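Local coordinates for muramidase (Sodiomyces alcalophilus, PDB 6ZM8), which probably cleaves bacterial peptidoglycan as a fungal lysozyme of glycoside hydrolase family 25, at residues D15-Y20 against T50-I55; F26-A31 against T89-L94; F54-Y59 against S84-T89; A160-S165 against F178-D183. One frame throughout, in Å; residues are numbered along the deposited sequence. Where two conformers were deposited one is given.

Overall arrangement
From the N terminus, interaction 1 comes first. It closes a loop between helix 16-22 and the turn that leaves helix 42-51. Strand 26-33 lies inside that loop and takes part in interaction 2, so interactions 1 and 2 cross along the chain. Interaction 3 starts where interaction 1 ends, sharing Phe-54 and Ile-55, and is nested inside the loop of interaction 2. It joins strand 55-61 to the segment leading into strand 93-95. Interaction 4 follows in series and closes a short loop between strands 157-160 and 178-182. Phe-178 touches Phe-26, Tyr-28 and Leu-90, which brings interactions 2 and 4 together inside the barrel.

Interaction 1. Residues D15-Y20 against T50-I55; sequences DFARAY and TQNGFI
The ring of Phe-54 carries Phe-16 CD1 over one face and backbone of helix 16-22 at its edge. Phe-16 points its own edge at that face. The two rings form an edge-to-face pair, with centroids 5.7 Å apart and planes at 69°. In the plane of the Phe-54 ring, Phe-16 O lies 3.4 Å from Phe-54 CE1. Tyr-20 N is also at this edge. Ala-19 CB packs against Phe-54 CZ at 3.7 Å, approaching obliquely. The edge of the Tyr-20 ring receives Phe-54 CE1. Tyr-20 CD2 lies 3.5 Å from Asn-52 O. Tyr-20 CG is anti to its backbone N (chi1 -167°), which sends CG toward segment 50-55; the ring then meets the carbonyl oxygens of Asn-52 and Gly-53 obliquely.

Asn-52 fills the other end of the contact. Its CB meets Phe-16 CB at 3.6 Å, and its OD1 rests on Ala-17 CB. Its ND2 turns back to donate to Gly-48 O. An alanine here would probably leave Gly-48 O without this donor and open a gap beside Ala-17 CB. Asp-15 N-caps the helix, its OD1 accepting from Arg-18 N at 3.0 Å. Phe-16 also reaches Phe-5 and Ile-7 of strand 2-7. The arrangement is part of the outer layer of a TIM-type barrel, where helix 16-22 packs beside the turn joining helix 42-51 to strand 55-61.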
loop_
_atom_site.group_PDB
_atom_site.type_symbol
_atom_site.label_atom_id
_atom_site.label_comp_id
_atom_site.label_asym_id
_atom_site.label_seq_id
_atom_site.Cartn_x
_atom_site.Cartn_y
_atom_site.Cartn_z
ATOM N N ASP A 15 -2.816 12.046 15.908
ATOM C CA ASP A 15 -2.146 11.909 17.216
ATOM C C ASP A 15 -1.760 10.456 17.379
ATOM O O ASP A 15 -2.622 9.597 17.629
ATOM C CB ASP A 15 -3.070 12.400 18.298
ATOM C CG ASP A 15 -2.526 12.264 19.703
ATOM O OD1 ASP A 15 -1.614 11.507 19.924
ATOM O OD2 ASP A 15 -3.152 12.881 20.598
ATOM N N PHE A 16 -0.507 10.146 17.127
ATOM C CA PHE A 16 -0.079 8.735 17.112
ATOM C C PHE A 16 -0.021 8.110 18.508
ATOM O O PHE A 16 -0.178 6.916 18.634
ATOM C CB PHE A 16 1.251 8.568 16.377
ATOM C CG PHE A 16 1.127 8.796 14.897
ATOM C CD1 PHE A 16 0.749 7.747 14.060
ATOM C CD2 PHE A 16 1.357 10.048 14.335
ATOM C CE1 PHE A 16 0.653 7.993 12.674
ATOM C CE2 PHE A 16 1.284 10.286 12.978
ATOM C CZ PHE A 16 0.944 9.257 12.165
ATOM N N ALA A 17 0.192 8.929 19.555
ATOM C CA ALA A 17 0.086 8.371 20.908
ATOM C C ALA A 17 -1.354 7.880 21.150
ATOM O O ALA A 17 -1.562 6.774 21.707
ATOM C CB ALA A 17 0.490 9.409 21.934
ATOM N N ARG A 18 -2.330 8.681 20.748
ATOM C CA ARG A 18 -3.730 8.285 20.869
ATOM C C ARG A 18 -4.021 7.030 20.030
ATOM O O ARG A 18 -4.730 6.119 20.462
ATOM C CB ARG A 18 -4.647 9.445 20.456
ATOM C CG ARG A 18 -6.126 9.104 20.355
ATOM C CD ARG A 18 -6.940 10.320 19.898
ATOM N NE ARG A 18 -8.257 9.885 19.406
ATOM C CZ ARG A 18 -9.186 10.659 18.861
ATOM N NH1 ARG A 18 -10.313 10.116 18.413
ATOM N NH2 ARG A 18 -8.945 11.953 18.719
ATOM N N ALA A 19 -3.471 6.987 18.808
ATOM C CA ALA A 19 -3.673 5.812 17.958
ATOM C C ALA A 19 -3.085 4.564 18.612
ATOM O O ALA A 19 -3.708 3.484 18.571
ATOM C CB ALA A 19 -3.080 6.062 16.598
ATOM N N TYR A 20 -1.891 4.674 19.196
ATOM C CA TYR A 20 -1.303 3.494 19.837
ATOM C C TYR A 20 -2.191 3.074 21.031
ATOM O O TYR A 20 -2.427 1.862 21.253
ATOM C CB TYR A 20 0.138 3.808 20.286
ATOM C CG TYR A 20 0.894 2.552 20.662
ATOM C CD1 TYR A 20 0.835 2.036 21.943
ATOM C CD2 TYR A 20 1.660 1.910 19.730
ATOM C CE1 TYR A 20 1.470 0.875 22.274
ATOM C CE2 TYR A 20 2.339 0.754 20.058
ATOM C CZ TYR A 20 2.233 0.226 21.325
ATOM O OH TYR A 20 2.884 -0.928 21.668
ATOM N N THR A 50 6.871 6.973 13.738
ATOM C CA THR A 50 8.134 6.443 14.244
ATOM C C THR A 50 8.254 6.701 15.755
ATOM O O THR A 50 8.634 5.822 16.524
ATOM C CB THR A 50 9.314 7.056 13.505
ATOM O OG1 THR A 50 9.171 6.838 12.094
ATOM C CG2 THR A 50 10.629 6.439 13.946
ATOM N N GLN A 51 7.976 7.940 16.156
ATOM C CA GLN A 51 8.199 8.403 17.528
ATOM C C GLN A 51 7.212 7.798 18.516
ATOM O O GLN A 51 7.399 7.954 19.722
ATOM C CB GLN A 51 8.117 9.927 17.574
ATOM C CG GLN A 51 9.275 10.574 16.854
ATOM C CD GLN A 51 9.020 12.071 16.830
ATOM O OE1 GLN A 51 7.897 12.561 17.015
ATOM N NE2 GLN A 51 10.050 12.830 16.536
ATOM N N ASN A 52 6.152 7.183 18.043
ATOM C CA ASN A 52 5.070 6.673 18.901
ATOM C C ASN A 52 4.886 5.170 18.762
ATOM O O ASN A 52 3.841 4.623 19.102
ATOM C CB ASN A 52 3.791 7.448 18.647
ATOM C CG ASN A 52 3.888 8.851 19.172
ATOM O OD1 ASN A 52 3.772 9.062 20.376
ATOM N ND2 ASN A 52 4.204 9.811 18.319
ATOM N N GLY A 53 5.950 4.478 18.371
ATOM C CA GLY A 53 5.988 3.023 18.479
ATOM C C GLY A 53 5.304 2.283 17.349
ATOM O O GLY A 53 5.110 1.072 17.481
ATOM N N PHE A 54 4.962 2.949 16.267
ATOM C CA PHE A 54 4.341 2.266 15.135
ATOM C C PHE A 54 5.355 1.547 14.251
ATOM O O PHE A 54 6.463 1.991 14.011
ATOM C CB PHE A 54 3.568 3.264 14.268
ATOM C CG PHE A 54 2.197 3.502 14.809
ATOM C CD1 PHE A 54 1.970 4.370 15.867
ATOM C CD2 PHE A 54 1.117 2.760 14.342
ATOM C CE1 PHE A 54 0.714 4.457 16.465
ATOM C CE2 PHE A 54 -0.127 2.845 14.940
ATOM C CZ PHE A 54 -0.320 3.688 16.012
ATOM N N ILE A 55 4.846 0.448 13.690
ATOM C CA ILE A 55 5.359 -0.146 12.461
ATOM C C ILE A 55 4.700 0.662 11.316
ATOM O O ILE A 55 3.497 0.939 11.383
ATOM C CB ILE A 55 5.025 -1.644 12.428
ATOM C CG1 ILE A 55 5.798 -2.362 13.546
ATOM C CG2 ILE A 55 5.303 -2.240 11.077
ATOM C CD1 ILE A 55 5.426 -3.801 13.783
#

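Interaction 2. Residues F26-A31 against T89-L94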
loop_
_atom_site.group_PDB
_atom_site.type_symbol
_atom_site.label_atom_id
_atom_site.label_comp_id
_atom_site.label_asym_id
_atom_site.label_seq_id
_atom_site.Cartn_x
_atom_site.Cartn_y
_atom_site.Cartn_z
ATOM N N PHE A 26 0.102 -0.543 13.277
ATOM C CA PHE A 26 0.784 -0.215 12.026
ATOM C C PHE A 26 -0.008 0.881 11.316
ATOM O O PHE A 26 -1.205 1.051 11.524
ATOM C CB PHE A 26 0.969 -1.452 11.127
ATOM C CG PHE A 26 -0.325 -2.016 10.593
ATOM C CD1 PHE A 26 -0.858 -1.556 9.389
ATOM C CD2 PHE A 26 -1.048 -2.967 11.333
ATOM C CE1 PHE A 26 -2.084 -2.031 8.935
ATOM C CE2 PHE A 26 -2.267 -3.430 10.878
ATOM C CZ PHE A 26 -2.783 -2.977 9.689
ATOM N N VAL A 27 0.720 1.572 10.437
ATOM C CA VAL A 27 0.114 2.638 9.632
ATOM C C VAL A 27 0.830 2.669 8.277
ATOM O O VAL A 27 2.045 2.579 8.214
ATOM C CB VAL A 27 0.154 3.983 10.372
ATOM C CG1 VAL A 27 1.579 4.447 10.657
ATOM C CG2 VAL A 27 -0.639 5.064 9.619
ATOM N N TYR A 28 0.031 2.857 7.225
ATOM C CA TYR A 28 0.531 3.195 5.889
ATOM C C TYR A 28 0.230 4.660 5.604
ATOM O O TYR A 28 -0.843 5.164 5.924
ATOM C CB TYR A 28 -0.085 2.299 4.794
ATOM C CG TYR A 28 0.736 1.084 4.449
ATOM C CD1 TYR A 28 1.915 1.222 3.737
ATOM C CD2 TYR A 28 0.337 -0.196 4.812
ATOM C CE1 TYR A 28 2.693 0.118 3.381
ATOM C CE2 TYR A 28 1.101 -1.318 4.457
ATOM C CZ TYR A 28 2.281 -1.149 3.745
ATOM O OH TYR A 28 3.000 -2.279 3.445
ATOM N N ILE A 29 1.195 5.317 4.954
ATOM C CA ILE A 29 1.184 6.773 4.798
ATOM C C ILE A 29 1.468 7.096 3.338
ATOM O O ILE A 29 2.459 6.634 2.771
ATOM C CB ILE A 29 2.253 7.410 5.704
ATOM C CG1 ILE A 29 1.989 7.053 7.171
ATOM C CG2 ILE A 29 2.289 8.922 5.509
ATOM C CD1 ILE A 29 3.151 7.377 8.100
ATOM N N LYS A 30 0.624 7.929 2.715
ATOM C CA LYS A 30 0.860 8.255 1.313
ATOM C C LYS A 30 2.155 9.036 1.168
ATOM O O LYS A 30 2.361 10.073 1.837
ATOM C CB LYS A 30 -0.266 9.101 0.742
ATOM C CG LYS A 30 -0.102 9.341 -0.767
ATOM C CD LYS A 30 -1.312 9.985 -1.395
ATOM C CE LYS A 30 -1.082 10.279 -2.872
ATOM N NZ LYS A 30 -2.284 10.844 -3.487
ATOM N N ALA A 31 3.021 8.586 0.253
ATOM C CA ALA A 31 4.255 9.296 -0.070
ATOM C C ALA A 31 4.122 10.018 -1.396
ATOM O O ALA A 31 4.439 11.246 -1.456
ATOM C CB ALA A 31 5.454 8.371 -0.088
ATOM N N THR A 89 9.707 -1.086 9.549
ATOM C CA THR A 89 9.433 -0.517 8.235
ATOM C C THR A 89 8.777 -1.564 7.368
ATOM O O THR A 89 9.368 -2.598 7.031
ATOM C CB THR A 89 10.704 0.023 7.561
ATOM O OG1 THR A 89 11.442 0.843 8.469
ATOM C CG2 THR A 89 10.332 0.870 6.366
ATOM N N LEU A 90 7.513 -1.322 7.010
ATOM C CA LEU A 90 6.832 -2.204 6.085
ATOM C C LEU A 90 7.373 -1.981 4.673
ATOM O O LEU A 90 7.792 -0.869 4.315
ATOM C CB LEU A 90 5.324 -1.907 6.097
ATOM C CG LEU A 90 4.646 -2.250 7.433
ATOM C CD1 LEU A 90 3.231 -1.697 7.472
ATOM C CD2 LEU A 90 4.664 -3.735 7.700
ATOM N N PRO A 91 7.320 -3.006 3.817
ATOM C CA PRO A 91 7.592 -2.769 2.408
ATOM C C PRO A 91 6.585 -1.746 1.874
ATOM O O PRO A 91 5.420 -1.724 2.268
ATOM C CB PRO A 91 7.399 -4.144 1.770
ATOM C CG PRO A 91 6.384 -4.820 2.703
ATOM C CD PRO A 91 6.775 -4.361 4.080
ATOM N N GLY A 92 7.042 -0.911 0.943
ATOM C CA GLY A 92 6.148 0.062 0.341
ATOM C C GLY A 92 4.996 -0.640 -0.385
ATOM O O GLY A 92 5.135 -1.775 -0.879
ATOM N N ALA A 93 3.881 0.083 -0.485
ATOM C CA ALA A 93 2.700 -0.422 -1.166
ATOM C C ALA A 93 2.427 0.357 -2.443
ATOM O O ALA A 93 2.493 1.601 -2.489
ATOM C CB ALA A 93 1.471 -0.339 -0.268
ATOM N N LEU A 94 2.076 -0.401 -3.492
ATOM C CA LEU A 94 1.602 0.126 -4.763
ATOM C C LEU A 94 0.069 0.199 -4.685
ATOM O O LEU A 94 -0.594 -0.841 -4.643
ATOM C CB LEU A 94 2.026 -0.800 -5.891
ATOM C CG LEU A 94 1.510 -0.395 -7.272
ATOM C CD1 LEU A 94 2.074 0.954 -7.714
ATOM C CD2 LEU A 94 1.845 -1.470 -8.288
#
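Tyr-28 reaches from strand 26-33 to Leu-90, Pro-91 and Ala-93 inside the TIM-type barrel of this family. Strand 55-61 separates strands 26-33 and 93-95 in the sheet, so the two segments meet through side chains rather than as paired neighbours. The touching parts, residues 26-28 and 90-93, run 31° apart. Their closest CA atoms, in Tyr-28 and Ala-93, are 8.2 Å apart, and the tyrosine ring bridges that distance.

The outer half of the ring fits a hollow shaped by three residues. Leu-90 CD1 is the bump over one face, a CH-pi contact 4.1 Å from the ring centroid. Leu-90 CG is anti to its carbonyl carbon (chi1 -66°), and CD1 branches from it onto the tyrosine. Leu-90 CB lies beside the tip of the tyrosine, 3.5 Å from Tyr-28 OH. Ala-93 CB comes obliquely to Tyr-28 CE1 at 3.9 Å. Phe-26 adds a looser touch, its CB lying 4.3 Å from Leu-90 CD1.

All the touching residues are buried. Beyond the two segments, Trp-158 stacks with Tyr-28, and Val-133 of the next strand touches Tyr-28, Pro-91 and Ala-93. The phenol is the polar point of this apolar fit. Tyr-28 OH donates to Pro-91 O at 2.7 Å, with Pro-91 O in the plane of the ring, at its edge, and a C=O...donor angle of 165°.

Interaction 3. Residues F54-Y59 against S84-T89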
loop_
_atom_site.group_PDB
_atom_site.type_symbol
_atom_site.label_atom_id
_atom_site.label_comp_id
_atom_site.label_asym_id
_atom_site.label_seq_id
_atom_site.Cartn_x
_atom_site.Cartn_y
_atom_site.Cartn_z
ATOM N N PHE A 54 4.962 2.949 16.267
ATOM C CA PHE A 54 4.341 2.266 15.135
ATOM C C PHE A 54 5.355 1.547 14.251
ATOM O O PHE A 54 6.463 1.991 14.011
ATOM C CB PHE A 54 3.568 3.264 14.268
ATOM C CG PHE A 54 2.197 3.502 14.809
ATOM C CD1 PHE A 54 1.970 4.370 15.867
ATOM C CD2 PHE A 54 1.117 2.760 14.342
ATOM C CE1 PHE A 54 0.714 4.457 16.465
ATOM C CE2 PHE A 54 -0.127 2.845 14.940
ATOM C CZ PHE A 54 -0.320 3.688 16.012
ATOM N N ILE A 55 4.846 0.448 13.690
ATOM C CA ILE A 55 5.359 -0.146 12.461
ATOM C C ILE A 55 4.700 0.662 11.316
ATOM O O ILE A 55 3.497 0.939 11.383
ATOM C CB ILE A 55 5.025 -1.644 12.428
ATOM C CG1 ILE A 55 5.798 -2.362 13.546
ATOM C CG2 ILE A 55 5.303 -2.240 11.077
ATOM C CD1 ILE A 55 5.426 -3.801 13.783
ATOM N N ARG A 56 5.475 1.104 10.342
ATOM C CA ARG A 56 4.926 2.028 9.344
ATOM C C ARG A 56 5.498 1.735 7.983
ATOM O O ARG A 56 6.632 1.260 7.845
ATOM C CB ARG A 56 5.108 3.504 9.731
ATOM C CG ARG A 56 6.540 4.013 9.748
ATOM C CD ARG A 56 7.303 3.689 11.036
ATOM N NE ARG A 56 8.617 4.306 11.068
ATOM C CZ ARG A 56 9.704 3.840 10.450
ATOM N NH1 ARG A 56 9.675 2.665 9.833
ATOM N NH2 ARG A 56 10.813 4.541 10.467
ATOM N N GLY A 57 4.717 2.076 6.969
ATOM C CA GLY A 57 5.164 2.031 5.598
ATOM C C GLY A 57 4.575 3.190 4.815
ATOM O O GLY A 57 3.710 3.922 5.303
ATOM N N ALA A 58 5.040 3.290 3.575
ATOM C CA ALA A 58 4.601 4.309 2.648
ATOM C C ALA A 58 3.831 3.675 1.504
ATOM O O ALA A 58 4.040 2.483 1.191
ATOM C CB ALA A 58 5.809 5.036 2.084
ATOM N N TYR A 59 3.001 4.468 0.815
ATOM C CA TYR A 59 2.358 3.984 -0.406
ATOM C C TYR A 59 2.458 5.004 -1.525
ATOM O O TYR A 59 2.648 6.233 -1.312
ATOM C CB TYR A 59 0.923 3.486 -0.176
ATOM C CG TYR A 59 -0.137 4.516 0.114
ATOM C CD1 TYR A 59 -0.830 5.150 -0.903
ATOM C CD2 TYR A 59 -0.510 4.807 1.433
ATOM C CE1 TYR A 59 -1.880 6.026 -0.642
ATOM C CE2 TYR A 59 -1.554 5.688 1.721
ATOM C CZ TYR A 59 -2.242 6.289 0.663
ATOM O OH TYR A 59 -3.278 7.156 0.926
ATOM N N SER A 84 14.193 -0.117 5.339
ATOM C CA SER A 84 15.389 -0.620 6.052
ATOM C C SER A 84 14.887 -1.692 7.011
ATOM O O SER A 84 13.742 -1.661 7.446
ATOM C CB SER A 84 16.217 0.449 6.697
ATOM O OG SER A 84 15.632 0.886 7.901
ATOM N N LYS A 85 15.803 -2.594 7.336
ATOM C CA LYS A 85 15.566 -3.835 8.094
ATOM C C LYS A 85 15.691 -3.543 9.610
ATOM O O LYS A 85 16.469 -4.143 10.313
ATOM C CB LYS A 85 16.487 -4.970 7.651
ATOM C CG LYS A 85 15.952 -6.343 8.084
ATOM C CD LYS A 85 17.051 -7.384 8.172
ATOM C CE LYS A 85 16.585 -8.750 8.586
ATOM N NZ LYS A 85 15.833 -9.416 7.495
ATOM N N ASP A 86 14.830 -2.675 10.089
ATOM C CA ASP A 86 14.832 -2.196 11.487
ATOM C C ASP A 86 13.672 -2.743 12.269
ATOM O O ASP A 86 13.502 -2.387 13.438
ATOM C CB ASP A 86 14.906 -0.673 11.563
ATOM C CG ASP A 86 13.762 0.080 10.862
ATOM O OD1 ASP A 86 12.839 -0.623 10.362
ATOM O OD2 ASP A 86 13.812 1.373 10.746
ATOM N N GLY A 87 12.884 -3.644 11.671
ATOM C CA GLY A 87 11.734 -4.273 12.330
ATOM C C GLY A 87 10.510 -3.407 12.384
ATOM O O GLY A 87 9.486 -3.888 12.845
ATOM N N ILE A 88 10.592 -2.151 11.889
ATOM C CA ILE A 88 9.455 -1.257 11.992
ATOM C C ILE A 88 9.083 -0.642 10.640
ATOM O O ILE A 88 8.214 0.224 10.609
ATOM C CB ILE A 88 9.651 -0.150 13.036
ATOM C CG1 ILE A 88 10.839 0.744 12.728
ATOM C CG2 ILE A 88 9.724 -0.769 14.436
ATOM C CD1 ILE A 88 10.817 2.072 13.464
ATOM N N THR A 89 9.707 -1.086 9.549
ATOM C CA THR A 89 9.433 -0.517 8.235
ATOM C C THR A 89 8.777 -1.564 7.368
ATOM O O THR A 89 9.368 -2.598 7.031
ATOM C CB THR A 89 10.704 0.023 7.561
ATOM O OG1 THR A 89 11.442 0.843 8.469
ATOM C CG2 THR A 89 10.332 0.870 6.366
HETATM O O HOH W 1 13.150 3.324 9.324
#
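Arg-56 grips Ile-88 and Thr-89 with both its backbone and its guanidinium. Arg-56 N donates to Ile-88 O at 2.9 Å, a nearly straight bond of 167°. Arg-56 NH1 gives the same oxygen a second, weak bond. NH1 also donates to Thr-89 OG1 at 2.9 Å, and that oxygen lies in the guanidinium plane. Ile-88 CD1 sits over the centre of one guanidinium face, 3.7 Å above it. Arg-56 CG lies between the backbone N and the carbonyl carbon (chi1 67°), and the bend at chi2 brings CD back beside Ile-88 O. Ile-55 CA makes a CA-H...O contact with Ile-88 O.

Asp-86 forms the next shell. Its OD1 takes Thr-89 OG1 at 2.8 Å on the syn lone pair. Ile-88 N reaches the same OD1 from above the carboxylate plane, which closes an Asx turn. These two bonds help position Thr-89 OG1 and the Ile-88 backbone, whose oxygens Arg-56 uses. Water 1 accepts from Arg-56 NH2 at 2.9 Å and donates to Asp-86 OD2. Arg-56 NE itself donates to Thr-50 OG1, which ties the guanidinium to helix 42-51.

The contact joins the start of barrel strand 55-61 to the loop before strand 93-95. Arg-56 and Asp-86 do not form a direct salt bridge, with NH2 and OD2 4.4 Å apart. The threonine hydroxyl and the water link them by hydrogen bonds, and the opposite charges probably favour this.

Interaction 4. Residues A160-S165 against F178-D183; sequences ARYASS and FWQYND
Ala-160 and Gln-180 form a parallel bridge, CA to CA 4.6 Å, and Arg-161 N donates to Gln-180 O just beyond it. Beyond this, segment 160-165 leaves the sheet and side chains carry much of the contact.

Trp-179 CG is anti to its backbone N (chi1 171°), and the indole lies beside residues Arg-161 to Ser-165. Its NE1 donates to Arg-161 O at 2.9 Å, in the carbonyl plane and on a lone pair. The six-membered part of the ring continues along the loop, with Trp-179 CZ2 3.4 Å from Ala-163 O. Tyr-181 CB lies over one indole face, offset toward the rim. An alanine in place of Trp-179 would probably leave Arg-161 O without this donor and open a gap beside Ala-163 and Ser-165.

Tyr-162 lies across the end of the other strand. Asn-182 C is over the centre of one ring face, 3.8 Å above the plane, and Asp-183 N lies over the same face, offset toward the rim. Gln-180 O is at the ring edge. The side chains of Tyr-162 and Asp-183 cross at about a right angle, Asp-183 CB lying 3.6 Å from Tyr-162 CE2. Tyr-162 OH donates to Gln-180 OE1 at 2.7 Å, from above the amide carbonyl plane. Gln-180 OE1 also bonds Tyr-135 OH, and its NE2 reaches Asp-6. Within the same segment, Arg-161 NH1 donates to Ser-165 O.

Strand 178-182 thus stands between strand 157-160, parallel to it, and strand 190-194, antiparallel, where Trp-193 stacks on Tyr-181.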
loop_
_atom_site.group_PDB
_atom_site.type_symbol
_atom_site.label_atom_id
_atom_site.label_comp_id
_atom_site.label_asym_id
_atom_site.label_seq_id
_atom_site.Cartn_x
_atom_site.Cartn_y
_atom_site.Cartn_z
ATOM N N ALA A 160 -9.097 -3.887 -0.516
ATOM C CA ALA A 160 -10.070 -2.935 0.009
ATOM C C ALA A 160 -11.496 -3.437 -0.273
ATOM O O ALA A 160 -11.848 -3.718 -1.418
ATOM C CB ALA A 160 -9.878 -1.563 -0.572
ATOM N N ARG A 161 -12.304 -3.469 0.792
ATOM C CA ARG A 161 -13.738 -3.760 0.660
ATOM C C ARG A 161 -14.397 -3.330 1.977
ATOM O O ARG A 161 -14.103 -3.917 3.030
ATOM C CB ARG A 161 -14.027 -5.227 0.404
ATOM C CG ARG A 161 -15.515 -5.472 0.150
ATOM C CD ARG A 161 -15.884 -6.922 0.130
ATOM N NE ARG A 161 -17.223 -7.112 -0.345
ATOM C CZ ARG A 161 -18.007 -8.052 0.083
ATOM N NH1 ARG A 161 -17.751 -8.835 1.101
ATOM N NH2 ARG A 161 -19.131 -8.279 -0.552
ATOM N N TYR A 162 -15.260 -2.341 1.913
ATOM C CA TYR A 162 -15.870 -1.805 3.140
ATOM C C TYR A 162 -17.187 -2.548 3.343
ATOM O O TYR A 162 -18.253 -2.151 2.852
ATOM C CB TYR A 162 -16.064 -0.292 3.074
ATOM C CG TYR A 162 -14.820 0.499 2.772
ATOM C CD1 TYR A 162 -13.527 -0.060 2.838
ATOM C CD2 TYR A 162 -14.925 1.808 2.386
ATOM C CE1 TYR A 162 -12.417 0.682 2.498
ATOM C CE2 TYR A 162 -13.819 2.563 2.038
ATOM C CZ TYR A 162 -12.558 1.988 2.074
ATOM O OH TYR A 162 -11.501 2.759 1.710
ATOM N N ALA A 163 -17.080 -3.683 4.020
ATOM C CA ALA A 163 -18.162 -4.635 4.183
ATOM C C ALA A 163 -17.875 -5.474 5.406
ATOM O O ALA A 163 -16.790 -5.418 5.983
ATOM C CB ALA A 163 -18.324 -5.529 2.964
ATOM N N SER A 164 -18.847 -6.288 5.783
ATOM C CA SER A 164 -18.728 -7.089 7.008
ATOM C C SER A 164 -17.754 -8.242 6.838
ATOM O O SER A 164 -17.311 -8.786 7.870
ATOM C CB SER A 164 -20.111 -7.618 7.419
ATOM O OG SER A 164 -20.658 -8.409 6.375
ATOM N N SER A 165 -17.415 -8.603 5.604
ATOM C CA SER A 165 -16.402 -9.636 5.364
ATOM C C SER A 165 -15.563 -9.182 4.172
ATOM O O SER A 165 -15.973 -8.314 3.372
ATOM C CB SER A 165 -16.977 -11.009 5.150
ATOM O OG SER A 165 -17.707 -10.948 3.952
ATOM N N PHE A 178 -3.246 -7.446 4.289
ATOM C CA PHE A 178 -3.995 -6.364 4.921
ATOM C C PHE A 178 -5.380 -6.298 4.252
ATOM O O PHE A 178 -5.504 -6.549 3.057
ATOM C CB PHE A 178 -3.288 -5.010 4.730
ATOM C CG PHE A 178 -1.905 -4.951 5.343
ATOM C CD1 PHE A 178 -1.746 -4.752 6.707
ATOM C CD2 PHE A 178 -0.775 -5.076 4.539
ATOM C CE1 PHE A 178 -0.472 -4.643 7.255
ATOM C CE2 PHE A 178 0.489 -4.985 5.088
ATOM C CZ PHE A 178 0.641 -4.757 6.452
ATOM N N TRP A 179 -6.365 -5.866 5.037
ATOM C CA TRP A 179 -7.731 -5.637 4.549
ATOM C C TRP A 179 -8.159 -4.257 5.029
ATOM O O TRP A 179 -8.242 -4.005 6.241
ATOM C CB TRP A 179 -8.685 -6.713 5.088
ATOM C CG TRP A 179 -10.141 -6.453 4.824
ATOM C CD1 TRP A 179 -10.738 -5.675 3.875
ATOM C CD2 TRP A 179 -11.210 -6.999 5.631
ATOM N NE1 TRP A 179 -12.095 -5.712 4.010
ATOM C CE2 TRP A 179 -12.419 -6.490 5.094
ATOM C CE3 TRP A 179 -11.268 -7.844 6.741
ATOM C CZ2 TRP A 179 -13.664 -6.751 5.668
ATOM C CZ3 TRP A 179 -12.482 -8.114 7.306
ATOM C CH2 TRP A 179 -13.664 -7.561 6.777
ATOM N N GLN A 180 -8.387 -3.352 4.071
ATOM C CA GLN A 180 -8.930 -2.023 4.352
ATOM C C GLN A 180 -10.463 -2.171 4.377
ATOM O O GLN A 180 -11.084 -2.411 3.347
ATOM C CB GLN A 180 -8.515 -1.027 3.283
ATOM C CG GLN A 180 -8.720 0.417 3.744
ATOM C CD GLN A 180 -8.407 1.343 2.587
ATOM O OE1 GLN A 180 -9.161 1.362 1.592
ATOM N NE2 GLN A 180 -7.294 2.039 2.647
ATOM N N TYR A 181 -11.025 -2.043 5.583
ATOM C CA TYR A 181 -12.416 -2.423 5.819
ATOM C C TYR A 181 -13.335 -1.229 6.106
ATOM O O TYR A 181 -14.545 -1.418 6.121
ATOM C CB TYR A 181 -12.531 -3.509 6.899
ATOM C CG TYR A 181 -12.122 -3.058 8.278
ATOM C CD1 TYR A 181 -10.779 -3.041 8.674
ATOM C CD2 TYR A 181 -13.071 -2.660 9.204
ATOM C CE1 TYR A 181 -10.409 -2.615 9.948
ATOM C CE2 TYR A 181 -12.717 -2.244 10.472
ATOM C CZ TYR A 181 -11.377 -2.196 10.839
ATOM O OH TYR A 181 -11.072 -1.732 12.088
ATOM N N ASN A 182 -12.782 -0.024 6.284
ATOM C CA ASN A 182 -13.611 1.172 6.291
ATOM C C ASN A 182 -12.721 2.371 5.961
ATOM O O ASN A 182 -11.502 2.274 5.959
ATOM C CB ASN A 182 -14.400 1.349 7.615
ATOM C CG ASN A 182 -13.530 1.648 8.808
ATOM O OD1 ASN A 182 -12.675 2.545 8.774
ATOM N ND2 ASN A 182 -13.756 0.926 9.894
ATOM N N ASP A 183 -13.402 3.490 5.684
ATOM C CA ASP A 183 -12.768 4.791 5.496
ATOM C C ASP A 183 -13.106 5.747 6.642
ATOM O O ASP A 183 -13.234 6.976 6.430
ATOM C CB ASP A 183 -13.050 5.388 4.141
ATOM C CG ASP A 183 -14.508 5.624 3.826
ATOM O OD1 ASP A 183 -15.356 5.379 4.671
ATOM O OD2 ASP A 183 -14.788 6.087 2.694
#